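Local coordinates for protein transcriptional regulator (PDB 4IVN) that represses the nan genes of sialic acid catabolism, probably by binding their regulatory DNA, and binds the pathway intermediate N-acetylmannosamine 6-phosphate, at residues A109-R114 with V224-E229; S139-Y144 with F179-S184; V205-I210 with L245-L250. All coordinates share one frame; numbering follows the deposited sequence.

Interaction 1: A109-R114 with V224-E229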
ATOM      1  N   ALA A 109     -12.736   3.036 -10.280  1.00 43.13           N
ATOM      2  CA  ALA A 109     -14.151   3.181  -9.904  1.00 45.45           C
ATOM      3  C   ALA A 109     -15.109   2.990 -11.054  1.00 42.88           C
ATOM      4  O   ALA A 109     -16.081   2.298 -10.850  1.00 44.81           O
ATOM      5  CB  ALA A 109     -14.466   4.499  -9.153  1.00 43.35           C
ATOM      6  N   LYS A 110     -14.872   3.558 -12.243  1.00 45.79           N
ATOM      7  CA  LYS A 110     -15.865   3.393 -13.290  1.00 49.53           C
ATOM      8  C   LYS A 110     -15.893   1.989 -13.814  1.00 54.16           C
ATOM      9  O   LYS A 110     -16.958   1.493 -14.136  1.00 54.04           O
ATOM     10  CB  LYS A 110     -15.668   4.321 -14.488  1.00 56.99           C
ATOM     11  CG  LYS A 110     -15.427   5.782 -14.193  1.00 62.40           C
ATOM     12  CD  LYS A 110     -14.602   6.383 -15.329  1.00 65.75           C
ATOM     13  CE  LYS A 110     -14.817   7.891 -15.465  1.00 71.49           C
ATOM     14  NZ  LYS A 110     -14.341   8.339 -16.813  1.00 75.32           N
ATOM     15  N   LEU A 111     -14.708   1.370 -13.919  1.00 51.15           N
ATOM     16  CA  LEU A 111     -14.501  -0.006 -14.394  1.00 55.41           C
ATOM     17  C   LEU A 111     -14.986  -1.107 -13.468  1.00 51.59           C
ATOM     18  O   LEU A 111     -15.116  -2.210 -13.910  1.00 44.12           O
ATOM     19  CB  LEU A 111     -12.984  -0.299 -14.515  1.00 57.68           C
ATOM     20  CG  LEU A 111     -12.050   0.369 -15.524  1.00 58.03           C
ATOM     21  CD1 LEU A 111     -10.658  -0.275 -15.353  1.00 59.49           C
ATOM     22  CD2 LEU A 111     -12.574   0.269 -16.955  1.00 51.51           C
ATOM     23  N   ILE A 112     -15.166  -0.851 -12.172  1.00 50.08           N
ATOM     24  CA  ILE A 112     -15.474  -1.951 -11.238  1.00 49.44           C
ATOM     25  C   ILE A 112     -16.747  -2.687 -11.665  1.00 43.48           C
ATOM     26  O   ILE A 112     -17.715  -2.102 -11.983  1.00 47.34           O
ATOM     27  CB  ILE A 112     -15.495  -1.514  -9.736  1.00 50.17           C
ATOM     28  CG1 ILE A 112     -14.095  -1.702  -9.144  1.00 58.24           C
ATOM     29  CG2 ILE A 112     -16.507  -2.319  -8.928  1.00 50.43           C
ATOM     30  CD1 ILE A 112     -13.762  -0.668  -8.088  1.00 61.79           C
ATOM     31  N   ASP A 113     -16.652  -3.998 -11.773  1.00 51.65           N
ATOM     32  CA  ASP A 113     -17.790  -4.830 -12.170  1.00 49.25           C
ATOM     33  C   ASP A 113     -18.514  -5.171 -10.878  1.00 44.50           C
ATOM     34  O   ASP A 113     -17.994  -5.926 -10.058  1.00 39.14           O
ATOM     35  CB  ASP A 113     -17.225  -6.087 -12.843  1.00 49.83           C
ATOM     36  CG  ASP A 113     -18.244  -7.209 -12.947  1.00 54.99           C
ATOM     37  OD1 ASP A 113     -19.432  -7.008 -12.713  1.00 52.05           O
ATOM     38  OD2 ASP A 113     -17.807  -8.305 -13.234  1.00 64.78           O
ATOM     39  N   ARG A 114     -19.682  -4.575 -10.686  1.00 43.00           N
ATOM     40  CA  ARG A 114     -20.363  -4.645  -9.411  1.00 41.80           C
ATOM     41  C   ARG A 114     -20.981  -6.034  -9.177  1.00 40.22           C
ATOM     42  O   ARG A 114     -21.150  -6.424  -7.999  1.00 39.62           O
ATOM     43  CB  ARG A 114     -21.457  -3.573  -9.321  1.00 45.18           C
ATOM     44  CG  ARG A 114     -20.946  -2.233  -8.771  1.00 52.76           C
ATOM     45  CD  ARG A 114     -20.344  -1.342  -9.857  1.00 57.95           C
ATOM     46  NE  ARG A 114     -19.953   0.032  -9.433  1.00 62.98           N
ATOM     47  CZ  ARG A 114     -20.597   0.824  -8.560  1.00 68.55           C
ATOM     48  NH1 ARG A 114     -21.697   0.433  -7.938  1.00 61.99           N
ATOM     49  NH2 ARG A 114     -20.128   2.036  -8.281  1.00 70.30           N
ATOM     50  N   VAL A 224     -10.479  -5.964 -11.531  1.00 35.69           N
ATOM     51  CA  VAL A 224      -9.465  -5.372 -12.390  1.00 33.42           C
ATOM     52  C   VAL A 224      -9.311  -3.902 -12.096  1.00 34.94           C
ATOM     53  O   VAL A 224     -10.237  -3.152 -12.232  1.00 34.78           O
ATOM     54  CB  VAL A 224      -9.850  -5.617 -13.877  1.00 38.13           C
ATOM     55  CG1 VAL A 224      -8.917  -4.838 -14.837  1.00 34.99           C
ATOM     56  CG2 VAL A 224      -9.848  -7.135 -14.132  1.00 32.84           C
ATOM     57  N   ALA A 225      -8.131  -3.477 -11.705  1.00 33.01           N
ATOM     58  CA  ALA A 225      -7.839  -2.031 -11.469  1.00 35.36           C
ATOM     59  C   ALA A 225      -7.320  -1.420 -12.787  1.00 37.67           C
ATOM     60  O   ALA A 225      -6.755  -2.163 -13.630  1.00 39.05           O
ATOM     61  CB  ALA A 225      -6.713  -1.972 -10.356  1.00 32.89           C
ATOM     62  N   ALA A 226      -7.445  -0.093 -12.962  1.00 35.81           N
ATOM     63  CA  ALA A 226      -6.937   0.606 -14.106  1.00 39.34           C
ATOM     64  C   ALA A 226      -5.432   0.663 -14.124  1.00 33.54           C
ATOM     65  O   ALA A 226      -4.758   0.282 -13.166  1.00 36.40           O
ATOM     66  CB  ALA A 226      -7.537   2.020 -14.189  1.00 38.22           C
ATOM     67  N   ARG A 227      -4.888   1.091 -15.255  1.00 33.51           N
ATOM     68  CA  ARG A 227      -3.406   1.199 -15.484  1.00 34.30           C
ATOM     69  C   ARG A 227      -2.648  -0.113 -15.434  1.00 33.88           C
ATOM     70  O   ARG A 227      -1.933  -0.349 -14.464  1.00 33.47           O
ATOM     71  CB  ARG A 227      -2.721   2.091 -14.460  1.00 37.80           C
ATOM     72  CG  ARG A 227      -3.513   3.336 -14.206  1.00 44.09           C
ATOM     73  CD  ARG A 227      -2.884   4.558 -14.885  1.00 58.42           C
ATOM     74  NE  ARG A 227      -3.677   4.905 -16.063  1.00 53.27           N
ATOM     75  CZ  ARG A 227      -4.928   5.411 -16.065  1.00 59.64           C
ATOM     76  NH1 ARG A 227      -5.615   5.678 -14.968  1.00 52.61           N
ATOM     77  NH2 ARG A 227      -5.502   5.662 -17.221  1.00 61.05           N
ATOM     78  N   PRO A 228      -2.666  -0.874 -16.560  1.00 35.30           N
ATOM     79  CA  PRO A 228      -1.861  -2.078 -16.717  1.00 34.16           C
ATOM     80  C   PRO A 228      -0.405  -1.710 -16.530  1.00 34.46           C
ATOM     81  O   PRO A 228       0.051  -0.660 -16.987  1.00 34.02           O
ATOM     82  CB  PRO A 228      -2.049  -2.412 -18.194  1.00 36.75           C
ATOM     83  CG  PRO A 228      -3.315  -1.806 -18.624  1.00 34.24           C
ATOM     84  CD  PRO A 228      -3.558  -0.632 -17.722  1.00 34.61           C
ATOM     85  N   GLU A 229       0.381  -2.578 -15.910  1.00 31.28           N
ATOM     86  CA  GLU A 229       1.828  -2.261 -15.795  1.00 29.28           C
ATOM     87  C   GLU A 229       2.571  -2.678 -17.045  1.00 30.23           C
ATOM     88  O   GLU A 229       2.130  -3.592 -17.711  1.00 35.50           O
ATOM     89  CB  GLU A 229       2.413  -3.056 -14.580  1.00 30.45           C
ATOM     90  CG  GLU A 229       1.828  -2.452 -13.323  1.00 30.55           C
ATOM     91  CD  GLU A 229       2.510  -2.890 -12.088  1.00 33.82           C
ATOM     92  OE1 GLU A 229       3.103  -3.999 -12.069  1.00 35.26           O
ATOM     93  OE2 GLU A 229       2.412  -2.166 -11.091  1.00 33.05           O
TER

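Interaction 2: S139-Y144 with F179-S184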
ATOM      1  N   SER A 139       3.114  -7.516  -3.263  1.00 28.06           N
ATOM      2  CA  SER A 139       3.171  -7.791  -1.764  1.00 27.74           C
ATOM      3  C   SER A 139       2.419  -6.688  -0.951  1.00 30.32           C
ATOM      4  O   SER A 139       1.730  -6.981   0.029  1.00 26.07           O
ATOM      5  CB  SER A 139       4.630  -7.783  -1.271  1.00 31.68           C
ATOM      6  OG  SER A 139       4.712  -7.942   0.135  1.00 35.53           O
ATOM      7  N   ILE A 140       2.581  -5.441  -1.355  1.00 28.39           N
ATOM      8  CA  ILE A 140       2.012  -4.257  -0.598  1.00 32.68           C
ATOM      9  C   ILE A 140       0.501  -4.356  -0.626  1.00 30.47           C
ATOM     10  O   ILE A 140      -0.169  -4.154   0.409  1.00 26.83           O
ATOM     11  CB  ILE A 140       2.480  -2.906  -1.263  1.00 30.71           C
ATOM     12  CG1 ILE A 140       3.939  -2.562  -0.865  1.00 30.06           C
ATOM     13  CG2 ILE A 140       1.587  -1.708  -0.906  1.00 36.56           C
ATOM     14  CD1 ILE A 140       5.000  -3.600  -1.185  1.00 31.87           C
ATOM     15  N   VAL A 141      -0.037  -4.707  -1.804  1.00 28.15           N
ATOM     16  CA  VAL A 141      -1.503  -4.845  -1.952  1.00 27.28           C
ATOM     17  C   VAL A 141      -2.091  -6.035  -1.176  1.00 26.91           C
ATOM     18  O   VAL A 141      -3.127  -5.842  -0.488  1.00 26.46           O
ATOM     19  CB  VAL A 141      -1.951  -4.876  -3.469  1.00 28.79           C
ATOM     20  CG1 VAL A 141      -3.484  -5.056  -3.599  1.00 30.12           C
ATOM     21  CG2 VAL A 141      -1.448  -3.580  -4.113  1.00 27.71           C
ATOM     22  N   GLY A 142      -1.433  -7.203  -1.285  1.00 27.16           N
ATOM     23  CA  GLY A 142      -1.822  -8.412  -0.578  1.00 27.43           C
ATOM     24  C   GLY A 142      -1.721  -8.215   0.962  1.00 31.29           C
ATOM     25  O   GLY A 142      -2.595  -8.614   1.703  1.00 27.91           O
ATOM     26  N   ARG A 143      -0.678  -7.523   1.445  1.00 26.29           N
ATOM     27  CA  ARG A 143      -0.595  -7.169   2.860  1.00 27.35           C
ATOM     28  C   ARG A 143      -1.727  -6.266   3.274  1.00 25.76           C
ATOM     29  O   ARG A 143      -2.224  -6.392   4.377  1.00 30.35           O
ATOM     30  CB  ARG A 143       0.740  -6.433   3.149  1.00 29.70           C
ATOM     31  CG  ARG A 143       2.007  -7.322   3.196  1.00 33.21           C
ATOM     32  CD  ARG A 143       1.933  -8.553   4.159  1.00 43.54           C
ATOM     33  NE  ARG A 143       3.067  -9.548   4.016  1.00 46.52           N
ATOM     34  CZ  ARG A 143       3.315 -10.612   4.807  1.00 42.15           C
ATOM     35  NH1 ARG A 143       2.480 -10.927   5.809  1.00 39.65           N
ATOM     36  NH2 ARG A 143       4.428 -11.369   4.603  1.00 52.62           N
ATOM     37  N   TYR A 144      -2.075  -5.297   2.458  1.00 25.18           N
ATOM     38  CA  TYR A 144      -3.211  -4.445   2.874  1.00 26.37           C
ATOM     39  C   TYR A 144      -4.491  -5.257   2.974  1.00 28.45           C
ATOM     40  O   TYR A 144      -5.294  -5.050   3.863  1.00 26.48           O
ATOM     41  CB  TYR A 144      -3.401  -3.249   1.926  1.00 24.48           C
ATOM     42  CG  TYR A 144      -4.409  -2.227   2.464  1.00 26.69           C
ATOM     43  CD1 TYR A 144      -4.235  -1.598   3.768  1.00 27.05           C
ATOM     44  CD2 TYR A 144      -5.482  -1.807   1.654  1.00 30.26           C
ATOM     45  CE1 TYR A 144      -5.154  -0.636   4.218  1.00 31.03           C
ATOM     46  CE2 TYR A 144      -6.367  -0.847   2.112  1.00 31.11           C
ATOM     47  CZ  TYR A 144      -6.186  -0.281   3.388  1.00 29.62           C
ATOM     48  OH  TYR A 144      -7.124   0.629   3.791  1.00 30.64           O
ATOM     49  N   PHE A 179      -6.697 -15.298  -2.624  1.00 28.31           N
ATOM     50  CA  PHE A 179      -6.568 -14.138  -3.481  1.00 27.50           C
ATOM     51  C   PHE A 179      -5.176 -14.134  -4.142  1.00 31.84           C
ATOM     52  O   PHE A 179      -4.145 -14.311  -3.467  1.00 29.64           O
ATOM     53  CB  PHE A 179      -6.659 -12.922  -2.606  1.00 30.14           C
ATOM     54  CG  PHE A 179      -8.092 -12.544  -2.300  1.00 28.88           C
ATOM     55  CD1 PHE A 179      -8.717 -13.093  -1.201  1.00 28.44           C
ATOM     56  CD2 PHE A 179      -8.806 -11.688  -3.126  1.00 29.14           C
ATOM     57  CE1 PHE A 179     -10.024 -12.757  -0.865  1.00 28.30           C
ATOM     58  CE2 PHE A 179     -10.130 -11.373  -2.804  1.00 28.55           C
ATOM     59  CZ  PHE A 179     -10.745 -11.955  -1.735  1.00 29.33           C
ATOM     60  N   ALA A 180      -5.140 -13.985  -5.449  1.00 29.80           N
ATOM     61  CA  ALA A 180      -3.867 -13.969  -6.213  1.00 28.67           C
ATOM     62  C   ALA A 180      -3.752 -12.513  -6.594  1.00 29.85           C
ATOM     63  O   ALA A 180      -4.580 -12.042  -7.356  1.00 29.17           O
ATOM     64  CB  ALA A 180      -3.979 -14.895  -7.499  1.00 24.90           C
ATOM     65  N   VAL A 181      -2.765 -11.801  -6.026  1.00 28.63           N
ATOM     66  CA  VAL A 181      -2.535 -10.387  -6.323  1.00 27.68           C
ATOM     67  C   VAL A 181      -1.363 -10.211  -7.266  1.00 28.93           C
ATOM     68  O   VAL A 181      -0.213 -10.507  -6.927  1.00 26.69           O
ATOM     69  CB  VAL A 181      -2.232  -9.564  -5.024  1.00 30.79           C
ATOM     70  CG1 VAL A 181      -2.172  -8.031  -5.347  1.00 26.28           C
ATOM     71  CG2 VAL A 181      -3.323  -9.928  -3.972  1.00 33.57           C
ATOM     72  N   SER A 182      -1.640  -9.734  -8.464  1.00 27.13           N
ATOM     73  CA  SER A 182      -0.626  -9.658  -9.549  1.00 28.14           C
ATOM     74  C   SER A 182      -1.188  -8.655 -10.575  1.00 28.95           C
ATOM     75  O   SER A 182      -2.247  -8.926 -11.118  1.00 28.83           O
ATOM     76  CB  SER A 182      -0.489 -11.034 -10.201  1.00 29.12           C
ATOM     77  OG  SER A 182       0.416 -10.993 -11.304  1.00 28.05           O
ATOM     78  N   SER A 183      -0.478  -7.573 -10.870  1.00 25.98           N
ATOM     79  CA  SER A 183      -0.967  -6.608 -11.884  1.00 29.34           C
ATOM     80  C   SER A 183      -0.970  -7.292 -13.235  1.00 32.89           C
ATOM     81  O   SER A 183      -1.882  -7.077 -14.033  1.00 32.24           O
ATOM     82  CB  SER A 183      -0.009  -5.407 -11.986  1.00 29.54           C
ATOM     83  OG  SER A 183      -0.334  -4.446 -10.976  1.00 31.35           O
ATOM     84  N   SER A 184       0.085  -8.079 -13.503  1.00 31.44           N
ATOM     85  CA  SER A 184       0.223  -8.688 -14.790  1.00 30.86           C
ATOM     86  C   SER A 184      -0.517 -10.012 -14.961  1.00 32.26           C
ATOM     87  O   SER A 184      -0.611 -10.496 -16.111  1.00 32.78           O
ATOM     88  CB  SER A 184       1.706  -8.949 -15.095  1.00 32.00           C
ATOM     89  OG  SER A 184       2.174 -10.025 -14.236  1.00 31.97           O
TER

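Interaction 3: V205-I210 with L245-L250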
ATOM      1  N   VAL A 205      -9.649 -15.745  -6.210  1.00 28.03           N
ATOM      2  CA  VAL A 205     -10.092 -14.398  -6.703  1.00 27.42           C
ATOM      3  C   VAL A 205      -8.794 -13.652  -7.107  1.00 31.77           C
ATOM      4  O   VAL A 205      -7.880 -13.541  -6.298  1.00 33.42           O
ATOM      5  CB  VAL A 205     -10.778 -13.576  -5.575  1.00 27.23           C
ATOM      6  CG1 VAL A 205     -11.120 -12.126  -6.015  1.00 28.33           C
ATOM      7  CG2 VAL A 205     -12.111 -14.278  -5.164  1.00 31.16           C
ATOM      8  N   SER A 206      -8.723 -13.137  -8.323  1.00 32.33           N
ATOM      9  CA  SER A 206      -7.521 -12.420  -8.741  1.00 34.46           C
ATOM     10  C   SER A 206      -7.752 -10.938  -8.656  1.00 35.82           C
ATOM     11  O   SER A 206      -8.819 -10.455  -9.060  1.00 29.64           O
ATOM     12  CB  SER A 206      -7.197 -12.762 -10.188  1.00 34.89           C
ATOM     13  OG  SER A 206      -6.678 -14.055 -10.109  1.00 42.02           O
ATOM     14  N   LEU A 207      -6.732 -10.237  -8.161  1.00 31.44           N
ATOM     15  CA  LEU A 207      -6.765  -8.778  -8.170  1.00 32.99           C
ATOM     16  C   LEU A 207      -5.669  -8.269  -9.060  1.00 33.08           C
ATOM     17  O   LEU A 207      -4.513  -8.374  -8.677  1.00 31.37           O
ATOM     18  CB  LEU A 207      -6.516  -8.244  -6.795  1.00 33.46           C
ATOM     19  CG  LEU A 207      -7.486  -8.602  -5.670  1.00 36.75           C
ATOM     20  CD1 LEU A 207      -7.187  -7.727  -4.443  1.00 37.87           C
ATOM     21  CD2 LEU A 207      -8.963  -8.380  -6.090  1.00 36.79           C
ATOM     22  N   THR A 208      -5.995  -7.731 -10.260  1.00 33.65           N
ATOM     23  CA  THR A 208      -4.925  -7.464 -11.271  1.00 32.07           C
ATOM     24  C   THR A 208      -5.222  -6.112 -11.873  1.00 32.35           C
ATOM     25  O   THR A 208      -6.142  -5.410 -11.427  1.00 31.69           O
ATOM     26  CB  THR A 208      -5.060  -8.430 -12.494  1.00 39.50           C
ATOM     27  OG1 THR A 208      -6.297  -8.085 -13.176  1.00 38.53           O
ATOM     28  CG2 THR A 208      -5.202  -9.783 -12.021  1.00 38.41           C
ATOM     29  N   ASN A 209      -4.427  -5.734 -12.869  1.00 29.32           N
ATOM     30  CA  ASN A 209      -4.691  -4.518 -13.626  1.00 28.54           C
ATOM     31  C   ASN A 209      -4.774  -4.861 -15.103  1.00 32.85           C
ATOM     32  O   ASN A 209      -4.544  -4.006 -15.951  1.00 33.31           O
ATOM     33  CB  ASN A 209      -3.486  -3.505 -13.439  1.00 28.95           C
ATOM     34  CG  ASN A 209      -3.364  -2.988 -12.013  1.00 32.49           C
ATOM     35  OD1 ASN A 209      -3.594  -1.798 -11.750  1.00 32.62           O
ATOM     36  ND2 ASN A 209      -2.904  -3.817 -11.125  1.00 25.74           N
ATOM     37  N   ILE A 210      -5.184  -6.091 -15.417  1.00 31.45           N
ATOM     38  CA  ILE A 210      -5.380  -6.439 -16.797  1.00 37.91           C
ATOM     39  C   ILE A 210      -6.519  -7.487 -16.904  1.00 34.78           C
ATOM     40  O   ILE A 210      -6.647  -8.351 -16.053  1.00 37.20           O
ATOM     41  CB  ILE A 210      -4.030  -6.880 -17.448  1.00 38.91           C
ATOM     42  CG1 ILE A 210      -4.146  -6.850 -18.951  1.00 42.64           C
ATOM     43  CG2 ILE A 210      -3.578  -8.189 -16.951  1.00 36.54           C
ATOM     44  CD1 ILE A 210      -3.314  -5.737 -19.531  1.00 42.06           C
ATOM     45  N   LEU A 245      -7.726   0.447  -3.878  1.00 31.23           N
ATOM     46  CA  LEU A 245      -9.146   0.779  -3.914  1.00 35.78           C
ATOM     47  C   LEU A 245     -10.067  -0.484  -4.027  1.00 34.98           C
ATOM     48  O   LEU A 245     -11.037  -0.609  -3.293  1.00 33.78           O
ATOM     49  CB  LEU A 245      -9.425   1.681  -5.091  1.00 31.35           C
ATOM     50  CG  LEU A 245     -10.903   2.035  -5.331  1.00 39.57           C
ATOM     51  CD1 LEU A 245     -11.433   2.884  -4.198  1.00 40.82           C
ATOM     52  CD2 LEU A 245     -11.082   2.782  -6.657  1.00 34.43           C
ATOM     53  N   LEU A 246      -9.743  -1.405  -4.924  1.00 36.38           N
ATOM     54  CA  LEU A 246     -10.445  -2.729  -4.947  1.00 40.90           C
ATOM     55  C   LEU A 246     -10.487  -3.403  -3.589  1.00 38.74           C
ATOM     56  O   LEU A 246     -11.562  -3.934  -3.213  1.00 36.75           O
ATOM     57  CB  LEU A 246      -9.791  -3.754  -5.909  1.00 40.07           C
ATOM     58  CG  LEU A 246      -9.535  -3.398  -7.372  1.00 50.72           C
ATOM     59  CD1 LEU A 246      -8.828  -4.593  -8.052  1.00 56.72           C
ATOM     60  CD2 LEU A 246     -10.774  -2.936  -8.124  1.00 47.40           C
ATOM     61  N   VAL A 247      -9.342  -3.454  -2.890  1.00 33.57           N
ATOM     62  CA  VAL A 247      -9.307  -4.012  -1.514  1.00 34.16           C
ATOM     63  C   VAL A 247     -10.263  -3.234  -0.604  1.00 34.23           C
ATOM     64  O   VAL A 247     -11.098  -3.823   0.191  1.00 31.52           O
ATOM     65  CB  VAL A 247      -7.891  -4.022  -0.867  1.00 30.44           C
ATOM     66  CG1 VAL A 247      -7.978  -4.385   0.594  1.00 30.37           C
ATOM     67  CG2 VAL A 247      -6.934  -5.049  -1.521  1.00 28.56           C
ATOM     68  N   ASP A 248     -10.196  -1.897  -0.695  1.00 32.34           N
ATOM     69  CA  ASP A 248     -11.048  -1.101   0.203  1.00 31.81           C
ATOM     70  C   ASP A 248     -12.529  -1.315  -0.034  1.00 35.33           C
ATOM     71  O   ASP A 248     -13.279  -1.510   0.943  1.00 31.84           O
ATOM     72  CB  ASP A 248     -10.700   0.391   0.062  1.00 35.37           C
ATOM     73  CG  ASP A 248     -11.356   1.236   1.109  1.00 37.81           C
ATOM     74  OD1 ASP A 248     -11.317   0.957   2.363  1.00 34.80           O
ATOM     75  OD2 ASP A 248     -11.799   2.242   0.668  1.00 32.43           O
ATOM     76  N   VAL A 249     -12.939  -1.247  -1.318  1.00 33.84           N
ATOM     77  CA  VAL A 249     -14.317  -1.497  -1.718  1.00 37.26           C
ATOM     78  C   VAL A 249     -14.770  -2.912  -1.363  1.00 38.13           C
ATOM     79  O   VAL A 249     -15.874  -3.109  -0.837  1.00 41.42           O
ATOM     80  CB  VAL A 249     -14.501  -1.199  -3.224  1.00 39.70           C
ATOM     81  CG1 VAL A 249     -15.910  -1.514  -3.624  1.00 44.42           C
ATOM     82  CG2 VAL A 249     -14.165   0.268  -3.554  1.00 36.68           C
ATOM     83  N   LEU A 250     -13.880  -3.889  -1.477  1.00 38.89           N
ATOM     84  CA  LEU A 250     -14.260  -5.213  -1.054  1.00 33.59           C
ATOM     85  C   LEU A 250     -14.656  -5.197   0.401  1.00 32.20           C
ATOM     86  O   LEU A 250     -15.690  -5.703   0.742  1.00 30.97           O
ATOM     87  CB  LEU A 250     -13.118  -6.243  -1.359  1.00 34.85           C
ATOM     88  CG  LEU A 250     -13.328  -7.662  -0.869  1.00 40.16           C
ATOM     89  CD1 LEU A 250     -14.655  -8.326  -1.350  1.00 37.56           C
ATOM     90  CD2 LEU A 250     -12.110  -8.574  -1.187  1.00 34.94           C
TER

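Interaction 1: A109-R114 with V224-E229
The backbone N of Ala-226 meets two very different neighbours. Its hydrogen bond goes to the hydroxyl of Thr-108, while the CD1 methyl of Leu-111 lies beside it, CD1 standing 4.0 Å from Ala-226 N. With the amide satisfied by Thr-108, an aliphatic group can probably rest against this piece of main chain at little cost.

Leu-111 does nearly all the work on its side. With CG beside the backbone N and anti to the carbonyl carbon (chi1 -67°) and the chain then extended, CD1 is carried out over the loop. There Leu-111 CD1 reaches Ala-226 CB at 4.0 Å, and the Val-224 carbonyl lies a little farther off, with its O 4.3 Å from Leu-111 CD1. Leucine suits a place at the margin of the protein, since its long branched end spans a 7.6 Å separation between the CA atoms of Leu-111 and Ala-225. The small side chain of Ala-226 lets that methyl come close to the main chain. The contact is modest, burying 118 Å² in all, and no hydrogen bond crosses it.

Arg-227 ties the same loop to helix 93-111 through a salt bridge to Asp-107 and a hydrogen bond to Ser-104. Beyond Leu-111 the chain leaves the helix at Ile-112, and Asp-113 caps helix 114-126; Arg-114 forms a salt bridge with Asp-92 of the second subunit. The contact thus sets the C-terminal end of helix 93-111 against the loop that follows strand 221-224, outermost in this chain's sheet, with helix 237-257 close by, touched by Ile-112 and Ala-225 through Leu-246.

Interaction 2: S139-Y144 with F179-S184
Val-181 meets helix 137-151 at Val-141 and Gly-142, and its side chain can be followed outward from the strand. CB points at the helix, but with Val-181 CB 4.6 Å from Gly-142 CA it serves mainly as the fork that sends one methyl to each of the two residues. CG1, anti to the backbone N (chi1 -173°), presses on Val-141: Val-181 CG1 is 3.7 Å from Val-141 CB. It is equally near a methyl there, Val-181 CG1 and Val-141 CG1 being 3.7 Å apart, so it covers the CB–CG1 bond of its partner rather than meeting one methyl head on. The two side chains lie at a slant to each other. The other branch turns to the helix backbone, where Val-181 CG2 stops 4.0 Å from Gly-142 CA.

At Gly-142 the helix offers bare main chain to that methyl, and Gly-142 CA and Val-181 CA are the nearest CA pair, 6.1 Å apart. Valine suits both facing positions because its branching at CB gives a short, wide, apolar surface, and all three residues are buried.

Just past Val-181 the chain turns from hydrophobic to polar. Ser-182 OG and the backbone N atoms of Ser-183 and Ser-184 hydrogen-bond to the bound sugar phosphate, as expected of the serine-rich, phosphate-binding loop of SIS domains. On the helix, Ser-139 and Arg-143 share Glu-160, and Ile-140 packs on Ile-140 of the second subunit. Helix 137-151 therefore lies between the dimer partner and strand 176-181, the middle strand of the parallel sheet, with strands 129-133 and 204-208 on either side of it and helix 237-257 touching Val-141 through Leu-244.

Interaction 3: V205-I210 with L245-L250
The flat carbonyl group of Thr-208 is approached at its oxygen end by Leu-246, whose CD1 lies 4.4 Å from Thr-208 O. The Thr-208 side chain leaves the main chain on the side away from the helix, and Thr-208 OG1 donates to Ile-210 O at 2.9 Å, tilted 30° from that carbonyl plane. This short-range bond ties the threonine hydroxyl to the main chain two residues on, where the strand gives way to loop.

Leu-207 carries the apolar contact, spreading its two methyls over successive helix residues. Leu-207 CD1 is 4.0 Å from Val-247 CG2, and these side chains cross at about a right angle. Leu-207 CD2 lies 4.3 Å from Leu-246 CD1. The axes of strand 205-208 and helix 245-250 pass 10.2 Å apart, a spacing that the leucine and valine side chains fill; Val-247, set to one side, supplies a compact flank.

Leu-223 on the next strand touches both Leu-207 and Leu-246, extending this buried layer. The N-to-C directions of the two segments differ by 138°. A helix packed through apolar side chains on a parallel sheet is characteristic of the layered alpha/beta SIS fold.

Interactions 2 and 3 use neighbouring strands of one parallel sheet, their centres 8 Å apart, and are joined by main-chain pairing such as Ala-180 O to Leu-207 N at 2.9 Å. Interaction 1 adds the next strand's end: Ala-225 N lies 2.8 Å from Thr-208 O, a probable hydrogen bond to interaction 3. Interactions 1 and 2, with centres 15 Å apart, still touch where Glu-229 OE1 packs 3.4 Å from Ser-183 CB. Interaction 2 holds the ligand-binding serines; a bound ligand is about 6 Å from the side chain of Val-181, about 7 Å from that of Thr-208 and about 11 Å from that of Ala-225. All three also touch the second subunit.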